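Local coordinates for protein MarR family transcriptional regulator (Peptoclostridium difficile, PDB 5ERI) that probably binds DNA through a winged helix-turn-helix domain and regulates transcription, as in other members of the MarR family, at residues Y98-Q103 with T114-S119. Residues are numbered along the deposited sequence; the frame is centred on the assembly and turned at random.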
loop_
_atom_site.group_PDB
_atom_site.type_symbol
_atom_site.label_atom_id
_atom_site.label_comp_id
_atom_site.label_asym_id
_atom_site.label_seq_id
_atom_site.Cartn_x
_atom_site.Cartn_y
_atom_site.Cartn_z
ATOM N N TYR A 98 0.793 -10.151 -21.093
ATOM C CA TYR A 98 2.081 -9.797 -20.490
ATOM C C TYR A 98 2.730 -11.048 -19.906
ATOM O O TYR A 98 3.930 -11.111 -19.732
ATOM C CB TYR A 98 1.904 -8.732 -19.418
ATOM C CG TYR A 98 1.664 -7.331 -19.879
ATOM C CD1 TYR A 98 2.626 -6.664 -20.569
ATOM C CD2 TYR A 98 0.527 -6.629 -19.491
ATOM C CE1 TYR A 98 2.456 -5.354 -20.945
ATOM C CE2 TYR A 98 0.331 -5.307 -19.866
ATOM C CZ TYR A 98 1.324 -4.679 -20.595
ATOM O OH TYR A 98 1.205 -3.396 -21.028
ATOM N N VAL A 99 1.932 -12.070 -19.660
ATOM C CA VAL A 99 2.399 -13.235 -18.951
ATOM C C VAL A 99 1.840 -14.491 -19.577
ATOM O O VAL A 99 0.719 -14.499 -20.032
ATOM C CB VAL A 99 1.903 -13.173 -17.489
ATOM C CG1 VAL A 99 2.066 -14.487 -16.764
ATOM C CG2 VAL A 99 2.678 -12.097 -16.748
ATOM N N ASP A 100 2.629 -15.562 -19.556
ATOM C CA ASP A 100 2.155 -16.906 -19.906
ATOM C C ASP A 100 2.243 -17.735 -18.653
ATOM O O ASP A 100 3.138 -17.534 -17.867
ATOM C CB ASP A 100 3.041 -17.542 -20.989
ATOM C CG ASP A 100 2.889 -16.872 -22.353
ATOM O OD1 ASP A 100 1.732 -16.482 -22.727
ATOM O OD2 ASP A 100 3.935 -16.746 -23.038
ATOM N N LYS A 101 1.272 -18.606 -18.424
ATOM C CA LYS A 101 1.340 -19.598 -17.346
ATOM C C LYS A 101 1.272 -20.988 -17.957
ATOM O O LYS A 101 0.538 -21.212 -18.926
ATOM C CB LYS A 101 0.247 -19.453 -16.295
ATOM C CG LYS A 101 -1.159 -19.853 -16.681
ATOM C CD LYS A 101 -2.096 -19.724 -15.463
ATOM C CE LYS A 101 -3.554 -20.119 -15.769
ATOM N NZ LYS A 101 -4.316 -19.287 -16.771
ATOM N N LYS A 102 2.053 -21.893 -17.383
ATOM C CA LYS A 102 2.094 -23.286 -17.786
ATOM C C LYS A 102 2.009 -24.163 -16.541
ATOM O O LYS A 102 2.584 -23.897 -15.490
ATOM C CB LYS A 102 3.342 -23.550 -18.628
ATOM C CG LYS A 102 3.344 -22.717 -19.920
ATOM C CD LYS A 102 4.323 -23.243 -20.976
ATOM C CE LYS A 102 4.386 -22.344 -22.219
ATOM N NZ LYS A 102 5.337 -22.878 -23.249
ATOM N N GLN A 103 1.241 -25.215 -16.624
ATOM C CA GLN A 103 1.102 -26.131 -15.502
ATOM C C GLN A 103 2.498 -26.673 -15.162
ATOM O O GLN A 103 3.317 -26.857 -16.047
ATOM C CB GLN A 103 0.187 -27.261 -15.941
ATOM C CG GLN A 103 -0.329 -28.123 -14.809
ATOM C CD GLN A 103 -1.190 -29.282 -15.310
ATOM O OE1 GLN A 103 -2.156 -29.661 -14.656
ATOM N NE2 GLN A 103 -0.845 -29.842 -16.479
ATOM N N THR A 114 5.764 -16.966 -16.581
ATOM C CA THR A 114 6.805 -16.545 -17.442
ATOM C C THR A 114 6.396 -15.269 -18.145
ATOM O O THR A 114 5.220 -15.092 -18.457
ATOM C CB THR A 114 7.010 -17.705 -18.446
ATOM O OG1 THR A 114 8.327 -18.208 -18.259
ATOM C CG2 THR A 114 6.788 -17.318 -19.902
ATOM N N PRO A 115 7.368 -14.371 -18.428
ATOM C CA PRO A 115 7.030 -13.152 -19.156
ATOM C C PRO A 115 6.958 -13.430 -20.648
ATOM O O PRO A 115 7.729 -14.268 -21.144
ATOM C CB PRO A 115 8.231 -12.235 -18.870
ATOM C CG PRO A 115 9.417 -13.178 -18.721
ATOM C CD PRO A 115 8.804 -14.411 -18.079
ATOM N N THR A 116 6.085 -12.701 -21.343
ATOM C CA THR A 116 6.015 -12.758 -22.779
ATOM C C THR A 116 6.949 -11.713 -23.363
ATOM O O THR A 116 7.407 -10.805 -22.624
ATOM C CB THR A 116 4.604 -12.434 -23.269
ATOM O OG1 THR A 116 4.248 -11.084 -22.872
ATOM C CG2 THR A 116 3.633 -13.455 -22.709
ATOM N N ASP A 117 7.180 -11.815 -24.685
ATOM C CA ASP A 117 8.093 -10.920 -25.431
ATOM C C ASP A 117 7.738 -9.435 -25.211
ATOM O O ASP A 117 8.626 -8.586 -25.012
ATOM C CB ASP A 117 8.090 -11.265 -26.949
ATOM C CG ASP A 117 9.063 -12.426 -27.319
ATOM O OD1 ASP A 117 9.776 -12.951 -26.413
ATOM O OD2 ASP A 117 9.109 -12.801 -28.530
ATOM N N LYS A 118 6.433 -9.172 -25.208
ATOM C CA LYS A 118 5.863 -7.839 -24.971
ATOM C C LYS A 118 6.334 -7.153 -23.655
ATOM O O LYS A 118 6.804 -5.975 -23.621
ATOM C CB LYS A 118 4.324 -7.982 -24.940
ATOM C CG LYS A 118 3.599 -6.667 -24.655
ATOM C CD LYS A 118 2.162 -6.728 -25.114
ATOM C CE LYS A 118 1.302 -5.838 -24.253
ATOM N NZ LYS A 118 -0.079 -6.349 -24.352
ATOM N N SER A 119 6.182 -7.910 -22.573
ATOM C CA SER A 119 6.489 -7.419 -21.254
ATOM C C SER A 119 8.016 -7.133 -21.043
ATOM O O SER A 119 8.410 -6.306 -20.212
ATOM C CB SER A 119 5.851 -8.361 -20.224
ATOM O OG SER A 119 6.615 -9.513 -20.059
#
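The carbonyl oxygen of Y98 meets two groups from the turn into helix 117-138, T116 N and S119 OG. T116 N donates to Y98 O at 3.1 Å. The bond is nearly straight, 170° at the hydrogen, but the donor stands above the carbonyl plane. S119 OG also lies 3.1 Å from Y98 O, but its one proton may go to T116 O instead. T116 OG1 is hydrogen-bonded to G97 O. T116 CG2, anti to its own carbonyl carbon, lies beside the D100 carboxylate, 3.3 Å from D100 OD2. The Y98 ring packs against the first turn of the helix. S119 CB sits at the ring edge, 3.7 Å from Y98 CD1. K118 stretches out as an extended chain and brings K118 NZ over one face of the Y98 ring, 4.4 Å from the ring centroid, in a cation-pi contact. A96 O also binds this ammonium, and L51 O holds the Y98 hydroxyl. Further along, D100 and T114 form an antiparallel hydrogen-bonded pair, with D100 N to T114 O at 2.9 Å. V99 and P115 form the adjoining non-hydrogen-bonded pair. Strands 99-103 and 111-115 make the hairpin wing of the winged helix-turn-helix fold. V99 touches helices 57-66 and 83-95, while P115 packs on C65 of helix 57-66.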